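Local coordinates for protein peptide synthetase, module 7 (Actinoplanes teichomyceticus, PDB 4TX3) that probably recruits the cytochrome P450 enzymes that crosslink the teicoplanin peptide, using a condensation-like domain of a nonribosomal peptide synthetase, at residues B[39-43]-B[137-143]; B[144-150]-B[300-305]; B[86-91]-B[121-125]. All blocks are in the same frame, centred on the assembly; numbering follows the deposited sequence.

Contact 1 of 3, residues B[39-43]-B[137-143]; sequences RHLSV and LSVTVHR. With SO4 (sulfate ion), chain F.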
ATOM      1  N   ARG B  39     -24.764   6.573 -12.120  1.00 35.51           N
ATOM      2  CA  ARG B  39     -23.443   5.925 -12.230  1.00 36.24           C
ATOM      3  C   ARG B  39     -22.500   6.432 -11.153  1.00 38.48           C
ATOM      4  O   ARG B  39     -21.687   7.347 -11.377  1.00 35.53           O
ATOM      5  CB  ARG B  39     -22.824   6.138 -13.599  1.00 37.41           C
ATOM      6  CG  ARG B  39     -23.333   5.176 -14.642  1.00 39.16           C
ATOM      7  CD  ARG B  39     -22.955   5.660 -16.014  1.00 46.06           C
ATOM      8  NE  ARG B  39     -23.088   7.117 -16.099  1.00 53.54           N
ATOM      9  CZ  ARG B  39     -22.746   7.848 -17.162  1.00 57.19           C
ATOM     10  NH1 ARG B  39     -22.255   7.256 -18.253  1.00 58.32           N
ATOM     11  NH2 ARG B  39     -22.894   9.173 -17.141  1.00 49.99           N
ATOM     12  N   HIS B  40     -22.625   5.820  -9.977  1.00 34.97           N
ATOM     13  CA  HIS B  40     -22.003   6.325  -8.771  1.00 34.61           C
ATOM     14  C   HIS B  40     -21.134   5.276  -8.096  1.00 37.02           C
ATOM     15  O   HIS B  40     -21.278   4.074  -8.305  1.00 40.04           O
ATOM     16  CB  HIS B  40     -23.070   6.800  -7.781  1.00 33.35           C
ATOM     17  CG  HIS B  40     -24.062   7.763  -8.360  1.00 37.91           C
ATOM     18  ND1 HIS B  40     -25.321   7.938  -7.833  1.00 37.30           N
ATOM     19  CD2 HIS B  40     -23.971   8.625  -9.405  1.00 38.01           C
ATOM     20  CE1 HIS B  40     -25.969   8.853  -8.534  1.00 33.80           C
ATOM     21  NE2 HIS B  40     -25.175   9.283  -9.493  1.00 32.48           N
ATOM     22  N   LEU B  41     -20.215   5.754  -7.284  1.00 37.54           N
ATOM     23  CA  LEU B  41     -19.564   4.908  -6.317  1.00 39.21           C
ATOM     24  C   LEU B  41     -20.058   5.372  -4.960  1.00 38.99           C
ATOM     25  O   LEU B  41     -19.995   6.563  -4.660  1.00 36.70           O
ATOM     26  CB  LEU B  41     -18.048   5.005  -6.436  1.00 35.56           C
ATOM     27  CG  LEU B  41     -17.540   4.416  -7.753  1.00 46.29           C
ATOM     28  CD1 LEU B  41     -16.162   4.936  -8.158  1.00 41.97           C
ATOM     29  CD2 LEU B  41     -17.544   2.906  -7.664  1.00 44.26           C
ATOM     30  N   SER B  42     -20.589   4.440  -4.171  1.00 34.84           N
ATOM     31  CA  SER B  42     -21.035   4.742  -2.823  1.00 36.90           C
ATOM     32  C   SER B  42     -20.333   3.881  -1.771  1.00 39.67           C
ATOM     33  O   SER B  42     -20.235   2.664  -1.887  1.00 40.00           O
ATOM     34  CB  SER B  42     -22.545   4.556  -2.705  1.00 41.43           C
ATOM     35  OG  SER B  42     -23.240   5.678  -3.214  1.00 42.74           O
ATOM     36  N   VAL B  43     -19.839   4.536  -0.737  1.00 39.07           N
ATOM     37  CA  VAL B  43     -19.280   3.835   0.389  1.00 34.99           C
ATOM     38  C   VAL B  43     -19.949   4.385   1.637  1.00 36.84           C
ATOM     39  O   VAL B  43     -20.213   5.581   1.719  1.00 41.94           O
ATOM     40  CB  VAL B  43     -17.756   4.000   0.450  1.00 36.85           C
ATOM     41  CG1 VAL B  43     -17.192   3.466   1.783  1.00 37.78           C
ATOM     42  CG2 VAL B  43     -17.120   3.281  -0.731  1.00 34.05           C
ATOM     43  N   LEU B 137     -21.592   7.187   8.281  1.00 36.34           N
ATOM     44  CA  LEU B 137     -21.260   8.181   7.268  1.00 35.35           C
ATOM     45  C   LEU B 137     -21.451   7.590   5.869  1.00 35.19           C
ATOM     46  O   LEU B 137     -20.922   6.532   5.550  1.00 36.18           O
ATOM     47  CB  LEU B 137     -19.826   8.691   7.445  1.00 33.73           C
ATOM     48  CG  LEU B 137     -19.456   9.719   6.376  1.00 38.33           C
ATOM     49  CD1 LEU B 137     -20.393  10.929   6.463  1.00 35.08           C
ATOM     50  CD2 LEU B 137     -17.995  10.127   6.466  1.00 33.92           C
ATOM     51  N   SER B 138     -22.230   8.276   5.050  1.00 33.40           N
ATOM     52  CA  SER B 138     -22.492   7.841   3.687  1.00 36.52           C
ATOM     53  C   SER B 138     -21.852   8.811   2.678  1.00 39.48           C
ATOM     54  O   SER B 138     -22.131  10.022   2.699  1.00 34.35           O
ATOM     55  CB  SER B 138     -24.000   7.735   3.463  1.00 37.11           C
ATOM     56  OG  SER B 138     -24.306   7.546   2.104  1.00 37.60           O
ATOM     57  N   VAL B 139     -20.981   8.276   1.817  1.00 37.07           N
ATOM     58  CA  VAL B 139     -20.347   9.062   0.756  1.00 35.72           C
ATOM     59  C   VAL B 139     -20.641   8.513  -0.638  1.00 33.33           C
ATOM     60  O   VAL B 139     -20.465   7.324  -0.902  1.00 35.11           O
ATOM     61  CB  VAL B 139     -18.823   9.134   0.950  1.00 37.80           C
ATOM     62  CG1 VAL B 139     -18.147   9.806  -0.257  1.00 35.15           C
ATOM     63  CG2 VAL B 139     -18.508   9.893   2.228  1.00 35.90           C
ATOM     64  N   THR B 140     -21.089   9.392  -1.526  1.00 31.23           N
ATOM     65  CA  THR B 140     -21.377   9.024  -2.905  1.00 32.21           C
ATOM     66  C   THR B 140     -20.577   9.910  -3.854  1.00 34.02           C
ATOM     67  O   THR B 140     -20.623  11.136  -3.745  1.00 33.42           O
ATOM     68  CB  THR B 140     -22.876   9.159  -3.238  1.00 33.52           C
ATOM     69  OG1 THR B 140     -23.649   8.303  -2.389  1.00 40.71           O
ATOM     70  CG2 THR B 140     -23.136   8.775  -4.669  1.00 33.03           C
ATOM     71  N   VAL B 141     -19.836   9.304  -4.779  1.00 34.55           N
ATOM     72  CA  VAL B 141     -19.099  10.082  -5.773  1.00 31.92           C
ATOM     73  C   VAL B 141     -19.537   9.705  -7.190  1.00 33.29           C
ATOM     74  O   VAL B 141     -19.662   8.527  -7.525  1.00 32.77           O
ATOM     75  CB  VAL B 141     -17.582   9.880  -5.642  1.00 28.09           C
ATOM     76  CG1 VAL B 141     -16.874  10.764  -6.623  1.00 26.32           C
ATOM     77  CG2 VAL B 141     -17.108  10.162  -4.208  1.00 23.42           C
ATOM     78  N   HIS B 142     -19.793  10.703  -8.021  1.00 29.96           N
ATOM     79  CA  HIS B 142     -20.080  10.438  -9.425  1.00 32.61           C
ATOM     80  C   HIS B 142     -18.827   9.954 -10.176  1.00 32.08           C
ATOM     81  O   HIS B 142     -17.715  10.450  -9.950  1.00 27.92           O
ATOM     82  CB  HIS B 142     -20.647  11.681 -10.109  1.00 27.66           C
ATOM     83  CG  HIS B 142     -21.292  11.382 -11.417  1.00 33.64           C
ATOM     84  ND1 HIS B 142     -20.566  11.155 -12.568  1.00 29.68           N
ATOM     85  CD2 HIS B 142     -22.597  11.221 -11.751  1.00 33.70           C
ATOM     86  CE1 HIS B 142     -21.401  10.889 -13.557  1.00 30.63           C
ATOM     87  NE2 HIS B 142     -22.636  10.921 -13.086  1.00 28.50           N
ATOM     88  N   ARG B 143     -19.024   8.997 -11.083  1.00 31.94           N
ATOM     89  CA  ARG B 143     -17.916   8.398 -11.833  1.00 32.73           C
ATOM     90  C   ARG B 143     -17.145   9.354 -12.741  1.00 33.73           C
ATOM     91  O   ARG B 143     -16.054   8.997 -13.227  1.00 34.35           O
ATOM     92  CB  ARG B 143     -18.417   7.227 -12.670  1.00 29.63           C
ATOM     93  CG  ARG B 143     -18.672   6.015 -11.821  1.00 37.58           C
ATOM     94  CD  ARG B 143     -18.623   4.761 -12.640  1.00 46.82           C
ATOM     95  NE  ARG B 143     -17.484   3.928 -12.264  1.00 51.98           N
ATOM     96  CZ  ARG B 143     -17.536   3.014 -11.302  1.00 58.15           C
ATOM     97  NH1 ARG B 143     -18.670   2.835 -10.620  1.00 59.26           N
ATOM     98  NH2 ARG B 143     -16.463   2.282 -11.020  1.00 58.78           N
TER
HETATM   99  S   SO4 F 501     -25.651   9.779 -14.785  1.00 54.33           S
HETATM  100  O1  SO4 F 501     -24.842  10.982 -14.981  1.00 55.01           O
HETATM  101  O2  SO4 F 501     -26.758  10.091 -13.884  1.00 44.37           O
HETATM  102  O3  SO4 F 501     -26.205   9.344 -16.076  1.00 58.66           O
HETATM  103  O4  SO4 F 501     -24.805   8.719 -14.224  1.00 46.58           O
HETATM  104  O   HOH W   1     -21.546   2.649 -11.335  1.00 39.42           O
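The His142 ring has the carbonyl oxygen Arg39 O over the centre of one face, 3.9 Å above its plane. A sulfate, probably from the crystallisation liquor, sits at the ring edge, where His142 NE2 donates to sulfate O1 at 2.9 Å. The same ion lies at the edge of the Arg39 guanidinium. Sulfate O4 accepts from Arg39 NE and, at 3.0 Å, from Arg39 N. The bend at chi3 (-39°) turns NE back to this oxygen. Arg39 also binds Glu396 and Ala26 O, so an alanine here would probably leave Glu396 without its mate and weaken the hold on the ion. His40 meets His142 obliquely, CD2 to CD2 at 3.8 Å, and bonds Gly111 O through ND1. Leu41 packs over one face of the Arg143 guanidinium, whose NH2 forms a salt bridge with Asp148. Ser42 OG and Thr140 OG1 share a hydrogen bond of 2.8 Å. Leu41 with Val141 and Val43 with Val139 are the hydrogen-bonded antiparallel pairs. This strand pairing belongs to the central sheet of a condensation-type lobe, and it ends at His142 and Arg143, where the HHxxxDG motif of condensation domains begins in altered form.

Contact 2 of 3, residues B[144-150]-B[300-305]; sequences IAADDDS and MIGPFA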
ATOM      1  N   ILE B 144     -17.675  10.559 -12.960  1.00 28.15           N
ATOM      2  CA  ILE B 144     -16.916  11.582 -13.672  1.00 29.14           C
ATOM      3  C   ILE B 144     -15.723  12.058 -12.819  1.00 33.70           C
ATOM      4  O   ILE B 144     -14.782  12.686 -13.330  1.00 32.14           O
ATOM      5  CB  ILE B 144     -17.805  12.794 -14.066  1.00 30.30           C
ATOM      6  CG1 ILE B 144     -17.181  13.573 -15.237  1.00 29.52           C
ATOM      7  CG2 ILE B 144     -18.091  13.707 -12.855  1.00 25.20           C
ATOM      8  CD1 ILE B 144     -18.036  14.750 -15.721  1.00 25.62           C
ATOM      9  N   ALA B 145     -15.754  11.735 -11.527  1.00 31.45           N
ATOM     10  CA  ALA B 145     -14.785  12.284 -10.592  1.00 31.15           C
ATOM     11  C   ALA B 145     -13.923  11.230  -9.918  1.00 32.10           C
ATOM     12  O   ALA B 145     -12.886  11.557  -9.340  1.00 35.28           O
ATOM     13  CB  ALA B 145     -15.496  13.111  -9.536  1.00 26.97           C
ATOM     14  N   ALA B 146     -14.342   9.970  -9.971  1.00 34.17           N
ATOM     15  CA  ALA B 146     -13.636   8.930  -9.225  1.00 30.37           C
ATOM     16  C   ALA B 146     -13.741   7.548  -9.851  1.00 29.69           C
ATOM     17  O   ALA B 146     -14.810   7.134 -10.296  1.00 30.14           O
ATOM     18  CB  ALA B 146     -14.154   8.884  -7.789  1.00 28.55           C
ATOM     19  N   ASP B 147     -12.609   6.852  -9.886  1.00 32.34           N
ATOM     20  CA  ASP B 147     -12.587   5.404 -10.066  1.00 33.90           C
ATOM     21  C   ASP B 147     -12.618   4.738  -8.684  1.00 34.97           C
ATOM     22  O   ASP B 147     -12.664   5.423  -7.655  1.00 32.97           O
ATOM     23  CB  ASP B 147     -11.352   4.953 -10.871  1.00 35.79           C
ATOM     24  CG  ASP B 147     -10.014   5.330 -10.201  1.00 35.78           C
ATOM     25  OD1 ASP B 147      -9.990   5.765  -9.028  1.00 36.18           O
ATOM     26  OD2 ASP B 147      -8.964   5.171 -10.859  1.00 36.69           O
ATOM     27  N   ASP B 148     -12.565   3.412  -8.651  1.00 38.77           N
ATOM     28  CA  ASP B 148     -12.685   2.685  -7.383  1.00 39.34           C
ATOM     29  C   ASP B 148     -11.476   2.849  -6.458  1.00 37.59           C
ATOM     30  O   ASP B 148     -11.650   3.006  -5.254  1.00 37.22           O
ATOM     31  CB  ASP B 148     -12.945   1.200  -7.647  1.00 44.13           C
ATOM     32  CG  ASP B 148     -14.334   0.948  -8.216  1.00 57.38           C
ATOM     33  OD1 ASP B 148     -15.261   0.677  -7.418  1.00 61.34           O
ATOM     34  OD2 ASP B 148     -14.501   1.036  -9.459  1.00 61.44           O
ATOM     35  N   ASP B 149     -10.262   2.812  -7.002  1.00 38.78           N
ATOM     36  CA  ASP B 149      -9.068   3.149  -6.214  1.00 36.30           C
ATOM     37  C   ASP B 149      -9.227   4.495  -5.496  1.00 38.13           C
ATOM     38  O   ASP B 149      -8.797   4.655  -4.338  1.00 36.15           O
ATOM     39  CB  ASP B 149      -7.815   3.199  -7.097  1.00 37.48           C
ATOM     40  CG  ASP B 149      -7.374   1.821  -7.590  1.00 42.33           C
ATOM     41  OD1 ASP B 149      -7.833   0.799  -7.034  1.00 40.97           O
ATOM     42  OD2 ASP B 149      -6.557   1.767  -8.536  1.00 43.64           O
ATOM     43  N   SER B 150      -9.855   5.456  -6.181  1.00 34.95           N
ATOM     44  CA  SER B 150      -9.985   6.819  -5.660  1.00 35.04           C
ATOM     45  C   SER B 150     -10.751   6.887  -4.341  1.00 32.69           C
ATOM     46  O   SER B 150     -10.531   7.789  -3.535  1.00 27.84           O
ATOM     47  CB  SER B 150     -10.667   7.727  -6.685  1.00 32.71           C
ATOM     48  OG  SER B 150      -9.811   7.966  -7.779  1.00 33.44           O
ATOM     49  N   MET B 300      -3.773  10.504  -5.885  1.00 33.35           N
ATOM     50  CA  MET B 300      -4.834  11.354  -6.425  1.00 28.41           C
ATOM     51  C   MET B 300      -6.197  10.688  -6.500  1.00 28.97           C
ATOM     52  O   MET B 300      -6.293   9.470  -6.641  1.00 31.19           O
ATOM     53  CB  MET B 300      -4.479  11.829  -7.833  1.00 27.65           C
ATOM     54  CG  MET B 300      -3.172  12.552  -7.954  1.00 34.92           C
ATOM     55  SD  MET B 300      -2.857  13.198  -9.620  1.00 35.98           S
ATOM     56  CE  MET B 300      -4.221  14.329  -9.835  1.00 27.61           C
ATOM     57  N   ILE B 301      -7.240  11.513  -6.446  1.00 27.59           N
ATOM     58  CA  ILE B 301      -8.603  11.115  -6.786  1.00 26.19           C
ATOM     59  C   ILE B 301      -8.896  11.528  -8.242  1.00 28.55           C
ATOM     60  O   ILE B 301      -8.518  12.619  -8.672  1.00 27.36           O
ATOM     61  CB  ILE B 301      -9.627  11.766  -5.817  1.00 29.10           C
ATOM     62  CG1 ILE B 301      -9.481  11.157  -4.404  1.00 31.93           C
ATOM     63  CG2 ILE B 301     -11.057  11.672  -6.365  1.00 21.45           C
ATOM     64  CD1 ILE B 301     -10.286  11.837  -3.334  1.00 26.07           C
ATOM     65  N   GLY B 302      -9.553  10.655  -9.000  1.00 27.38           N
ATOM     66  CA  GLY B 302      -9.866  10.941 -10.388  1.00 29.39           C
ATOM     67  C   GLY B 302     -10.385   9.716 -11.111  1.00 30.97           C
ATOM     68  O   GLY B 302     -10.213   8.588 -10.652  1.00 33.37           O
ATOM     69  N   PRO B 303     -11.058   9.926 -12.244  1.00 32.04           N
ATOM     70  CA  PRO B 303     -11.511   8.808 -13.078  1.00 29.52           C
ATOM     71  C   PRO B 303     -10.354   8.220 -13.886  1.00 36.30           C
ATOM     72  O   PRO B 303     -10.344   8.298 -15.125  1.00 32.50           O
ATOM     73  CB  PRO B 303     -12.540   9.457 -13.985  1.00 31.29           C
ATOM     74  CG  PRO B 303     -12.075  10.880 -14.119  1.00 31.42           C
ATOM     75  CD  PRO B 303     -11.511  11.229 -12.765  1.00 34.38           C
ATOM     76  N   PHE B 304      -9.390   7.634 -13.178  1.00 34.20           N
ATOM     77  CA  PHE B 304      -8.174   7.116 -13.784  1.00 32.89           C
ATOM     78  C   PHE B 304      -8.289   5.703 -14.338  1.00 34.85           C
ATOM     79  O   PHE B 304      -7.443   5.291 -15.124  1.00 39.53           O
ATOM     80  CB  PHE B 304      -7.027   7.131 -12.769  1.00 34.16           C
ATOM     81  CG  PHE B 304      -6.574   8.499 -12.398  1.00 35.56           C
ATOM     82  CD1 PHE B 304      -5.927   9.308 -13.337  1.00 29.33           C
ATOM     83  CD2 PHE B 304      -6.771   8.978 -11.108  1.00 30.58           C
ATOM     84  CE1 PHE B 304      -5.506  10.571 -12.999  1.00 31.89           C
ATOM     85  CE2 PHE B 304      -6.347  10.257 -10.756  1.00 31.94           C
ATOM     86  CZ  PHE B 304      -5.712  11.053 -11.699  1.00 33.64           C
ATOM     87  N   ALA B 305      -9.283   4.937 -13.914  1.00 30.15           N
ATOM     88  CA  ALA B 305      -9.301   3.543 -14.332  1.00 39.02           C
ATOM     89  C   ALA B 305      -9.684   3.485 -15.810  1.00 32.98           C
ATOM     90  O   ALA B 305     -10.540   4.243 -16.255  1.00 39.99           O
ATOM     91  CB  ALA B 305     -10.258   2.704 -13.455  1.00 31.47           C
TER
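Asp147 turns CG between its own backbone N and carbonyl carbon (chi1 60°), which brings OD1 over the start of the following helix. Ser150 sets OG beside its backbone N (chi1 -70°), and OG can then face both Asp147 and Gly302. Two donors of Ser150 converge on Asp147 OD1 from opposite faces of the carboxylate plane. Ser150 N meets Asp147 OD1 nearly end-on to its C-O bond at 2.9 Å and makes the N-cap bond of helix 148-166. Ser150 OG donates from above the plane. The hydroxyl is then an acceptor for the other segment: Gly302 N reaches Ser150 OG at 3.0 Å and is nearly straight, with 163° at the hydrogen. A second bond runs the opposite way. Asp147 N donates to Gly302 O at 3.1 Å, well above the carbonyl plane. Gly302 is thus held by both its N and its O.

Asp147 stands at the aspartate position of the HHxxxDG motif of condensation domains. Residues 301-304 match the start of the IGxFVNT motif of the same family, and Ala305 stands in place of its valine. Arg290 forms a salt bridge with Asp147 OD1, consistent with the structural role of this aspartate in relatives.

Van der Waals contacts flank the bonds, several of them a carbon against an oxygen. Ala305 CB meets Asp147 CB at 3.6 Å. Pro303, the centre of an inverse gamma turn, lays CG against Ile144 O at 3.3 Å. Ile301 CG2 rests on Ala145 O at 3.5 Å and lies near Ser150 CB. The other branch, Ile301 CG1, runs beside Ser150 O. Phe304 brings CB within 3.4 Å of Asp147 OD2, while its ring meets Tyr183 and Phe180 edge-to-face.

Contact 3 of 3, residues B[86-91]-B[121-125]; sequences HDAAPV and MPWRC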
ATOM      1  N   HIS B  86     -13.839  25.249  -8.470  1.00 34.11           N
ATOM      2  CA  HIS B  86     -14.174  26.189  -7.409  1.00 34.00           C
ATOM      3  C   HIS B  86     -13.095  26.196  -6.320  1.00 32.62           C
ATOM      4  O   HIS B  86     -12.388  25.203  -6.138  1.00 31.95           O
ATOM      5  CB  HIS B  86     -15.542  25.838  -6.812  1.00 33.63           C
ATOM      6  CG  HIS B  86     -16.651  25.808  -7.820  1.00 38.30           C
ATOM      7  ND1 HIS B  86     -17.496  26.879  -8.033  1.00 41.12           N
ATOM      8  CD2 HIS B  86     -17.042  24.844  -8.693  1.00 39.70           C
ATOM      9  CE1 HIS B  86     -18.363  26.573  -8.983  1.00 39.05           C
ATOM     10  NE2 HIS B  86     -18.113  25.344  -9.400  1.00 37.08           N
ATOM     11  N   ASP B  87     -12.969  27.318  -5.615  1.00 31.63           N
ATOM     12  CA  ASP B  87     -12.064  27.434  -4.470  1.00 33.54           C
ATOM     13  C   ASP B  87     -12.356  26.439  -3.356  1.00 37.94           C
ATOM     14  O   ASP B  87     -11.440  25.993  -2.662  1.00 41.54           O
ATOM     15  CB  ASP B  87     -12.136  28.829  -3.868  1.00 35.77           C
ATOM     16  CG  ASP B  87     -11.391  29.848  -4.677  1.00 42.47           C
ATOM     17  OD1 ASP B  87     -10.560  29.445  -5.528  1.00 38.64           O
ATOM     18  OD2 ASP B  87     -11.633  31.051  -4.446  1.00 47.37           O
ATOM     19  N   ALA B  88     -13.634  26.128  -3.159  1.00 33.46           N
ATOM     20  CA  ALA B  88     -14.030  25.158  -2.146  1.00 35.98           C
ATOM     21  C   ALA B  88     -15.300  24.384  -2.514  1.00 36.33           C
ATOM     22  O   ALA B  88     -16.048  24.759  -3.426  1.00 37.39           O
ATOM     23  CB  ALA B  88     -14.214  25.846  -0.817  1.00 32.89           C
ATOM     24  N   ALA B  89     -15.516  23.284  -1.802  1.00 36.68           N
ATOM     25  CA  ALA B  89     -16.771  22.541  -1.876  1.00 41.35           C
ATOM     26  C   ALA B  89     -17.555  22.773  -0.593  1.00 42.74           C
ATOM     27  O   ALA B  89     -17.014  22.625   0.512  1.00 43.25           O
ATOM     28  CB  ALA B  89     -16.521  21.045  -2.096  1.00 31.96           C
ATOM     29  N   PRO B  90     -18.826  23.169  -0.737  1.00 43.36           N
ATOM     30  CA  PRO B  90     -19.690  23.415   0.420  1.00 41.29           C
ATOM     31  C   PRO B  90     -19.963  22.110   1.133  1.00 39.70           C
ATOM     32  O   PRO B  90     -20.392  21.162   0.482  1.00 45.32           O
ATOM     33  CB  PRO B  90     -20.981  23.970  -0.203  1.00 44.02           C
ATOM     34  CG  PRO B  90     -20.678  24.159  -1.691  1.00 42.14           C
ATOM     35  CD  PRO B  90     -19.567  23.232  -2.007  1.00 43.16           C
ATOM     36  N   VAL B  91     -19.708  22.026   2.430  1.00 40.23           N
ATOM     37  CA  VAL B  91     -20.142  20.842   3.155  1.00 37.39           C
ATOM     38  C   VAL B  91     -20.960  21.266   4.349  1.00 43.19           C
ATOM     39  O   VAL B  91     -20.478  22.029   5.188  1.00 44.74           O
ATOM     40  CB  VAL B  91     -18.963  19.971   3.636  1.00 38.38           C
ATOM     41  CG1 VAL B  91     -19.483  18.787   4.446  1.00 37.15           C
ATOM     42  CG2 VAL B  91     -18.129  19.489   2.462  1.00 37.81           C
ATOM     43  N   MET B 121     -21.487  19.868  -7.320  1.00 36.30           N
ATOM     44  CA  MET B 121     -20.238  19.161  -7.074  1.00 38.22           C
ATOM     45  C   MET B 121     -20.484  17.650  -7.271  1.00 35.22           C
ATOM     46  O   MET B 121     -21.551  17.141  -6.937  1.00 36.05           O
ATOM     47  CB  MET B 121     -19.718  19.459  -5.665  1.00 37.59           C
ATOM     48  CG  MET B 121     -19.682  20.934  -5.314  1.00 36.63           C
ATOM     49  SD  MET B 121     -18.276  21.783  -6.019  1.00 49.80           S
ATOM     50  CE  MET B 121     -18.779  23.497  -5.854  1.00 46.31           C
ATOM     51  N   PRO B 122     -19.491  16.926  -7.798  1.00 29.45           N
ATOM     52  CA  PRO B 122     -19.717  15.526  -8.176  1.00 30.39           C
ATOM     53  C   PRO B 122     -19.648  14.529  -6.997  1.00 30.21           C
ATOM     54  O   PRO B 122     -19.394  13.350  -7.195  1.00 30.42           O
ATOM     55  CB  PRO B 122     -18.593  15.268  -9.169  1.00 26.19           C
ATOM     56  CG  PRO B 122     -17.441  16.096  -8.603  1.00 26.69           C
ATOM     57  CD  PRO B 122     -18.080  17.319  -7.964  1.00 32.28           C
ATOM     58  N   TRP B 123     -19.868  14.997  -5.780  1.00 32.67           N
ATOM     59  CA  TRP B 123     -19.933  14.089  -4.646  1.00 28.70           C
ATOM     60  C   TRP B 123     -20.888  14.640  -3.623  1.00 32.27           C
ATOM     61  O   TRP B 123     -21.397  15.743  -3.765  1.00 35.23           O
ATOM     62  CB  TRP B 123     -18.561  13.860  -4.022  1.00 28.08           C
ATOM     63  CG  TRP B 123     -17.981  15.055  -3.380  1.00 32.32           C
ATOM     64  CD1 TRP B 123     -17.493  16.173  -4.002  1.00 32.98           C
ATOM     65  CD2 TRP B 123     -17.791  15.260  -1.973  1.00 37.30           C
ATOM     66  NE1 TRP B 123     -17.024  17.069  -3.065  1.00 31.50           N
ATOM     67  CE2 TRP B 123     -17.191  16.535  -1.815  1.00 35.89           C
ATOM     68  CE3 TRP B 123     -18.081  14.502  -0.834  1.00 31.69           C
ATOM     69  CZ2 TRP B 123     -16.873  17.064  -0.555  1.00 37.42           C
ATOM     70  CZ3 TRP B 123     -17.764  15.030   0.413  1.00 38.06           C
ATOM     71  CH2 TRP B 123     -17.167  16.298   0.543  1.00 34.78           C
ATOM     72  N   ARG B 124     -21.112  13.866  -2.578  1.00 36.61           N
ATOM     73  CA  ARG B 124     -22.252  14.073  -1.711  1.00 34.92           C
ATOM     74  C   ARG B 124     -22.092  13.210  -0.466  1.00 36.60           C
ATOM     75  O   ARG B 124     -21.756  12.027  -0.554  1.00 33.08           O
ATOM     76  CB  ARG B 124     -23.523  13.723  -2.474  1.00 33.28           C
ATOM     77  CG  ARG B 124     -24.772  13.716  -1.690  1.00 37.25           C
ATOM     78  CD  ARG B 124     -25.837  12.937  -2.439  1.00 39.51           C
ATOM     79  NE  ARG B 124     -26.115  13.512  -3.748  1.00 42.77           N
ATOM     80  CZ  ARG B 124     -26.360  12.783  -4.830  1.00 41.14           C
ATOM     81  NH1 ARG B 124     -26.368  11.449  -4.737  1.00 41.62           N
ATOM     82  NH2 ARG B 124     -26.600  13.380  -5.994  1.00 37.19           N
ATOM     83  N   CYS B 125     -22.314  13.800   0.698  1.00 34.37           N
ATOM     84  CA  CYS B 125     -22.178  13.044   1.923  1.00 37.63           C
ATOM     85  C   CYS B 125     -23.386  13.255   2.821  1.00 41.19           C
ATOM     86  O   CYS B 125     -24.065  14.282   2.719  1.00 41.38           O
ATOM     87  CB  CYS B 125     -20.880  13.424   2.644  1.00 38.90           C
ATOM     88  SG  CYS B 125     -20.670  15.184   3.020  1.00 49.69           S
TER
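Met121 is the main bump of this contact, and it enters a notch formed by His86 and Pro90. Its chain bends at chi2 (-79°) and then runs extended, so the methyl CE leads. CE sits over one face of the His86 imidazole, offset toward the rim. It lies 3.8 Å from the ring centroid, a CH-pi contact. The nearest ring atom is His86 CD2, 3.6 Å from Met121 CE. The Pro90 ring forms another wall of the notch, with Pro90 CD 3.9 Å from Met121 CE. Behind the methyl, the sulfur of Met121 faces Ala89 CB.

Ala89 is a small knob between two larger side chains. Its CB lies at the edge of the Trp123 indole, near the ring plane, 4.1 Å from Trp123 NE1. Farther along, Val91 spreads its two branches over two partners. CG2 reaches the far end of the indole, 3.8 Å from Trp123 CH2, and the two side chains cross at about a right angle. CG1 meets Cys125 SG at 4.1 Å. Leu60 of helix 53-66 touches both Val91 and Cys125, and Ala64 of that helix touches Ala89. Trp123 is brought here by its first torsion, which places CG between the backbone N and carbonyl carbon (chi1 67°).

The two segments run nearly the same way, 18° apart. The loop of residues 86-91 leads to edge strand 96-97, which lies parallel to strand 123-129 in the sheet.

No hydrogen bond joins the segments. Polar groups look elsewhere: His86 NE2 bonds Thr73 OG1, and Trp123 NE1 makes a weak bond to Leu70 O. The contact therefore rests on dispersion and on the fit of methyl, sulfur and ring surfaces, which is less directional than bonding between strands.

In the fold
All three contacts lie within the one condensation domain. Contact 3 is nested inside the loop that contact 1 closes, and contact 2 follows both. Contacts 1 and 3 have centres about 13 Å apart and share a sheet: strands 123-129 and 134-142 are neighbours in it. Their backbones join through two probable hydrogen bonds, His142 N to Pro122 O and Thr140 N to Arg124 O. Contact 2 centres about 11 Å from contact 1. Strand 134-142 runs through its loop into helix 148-166. Contacts 2 and 3 have centres about 16 Å apart and touch through Pro122 on Ala145. The sheet, the altered HHxxxDG loop and the 300-305 loop thus form one continuous region.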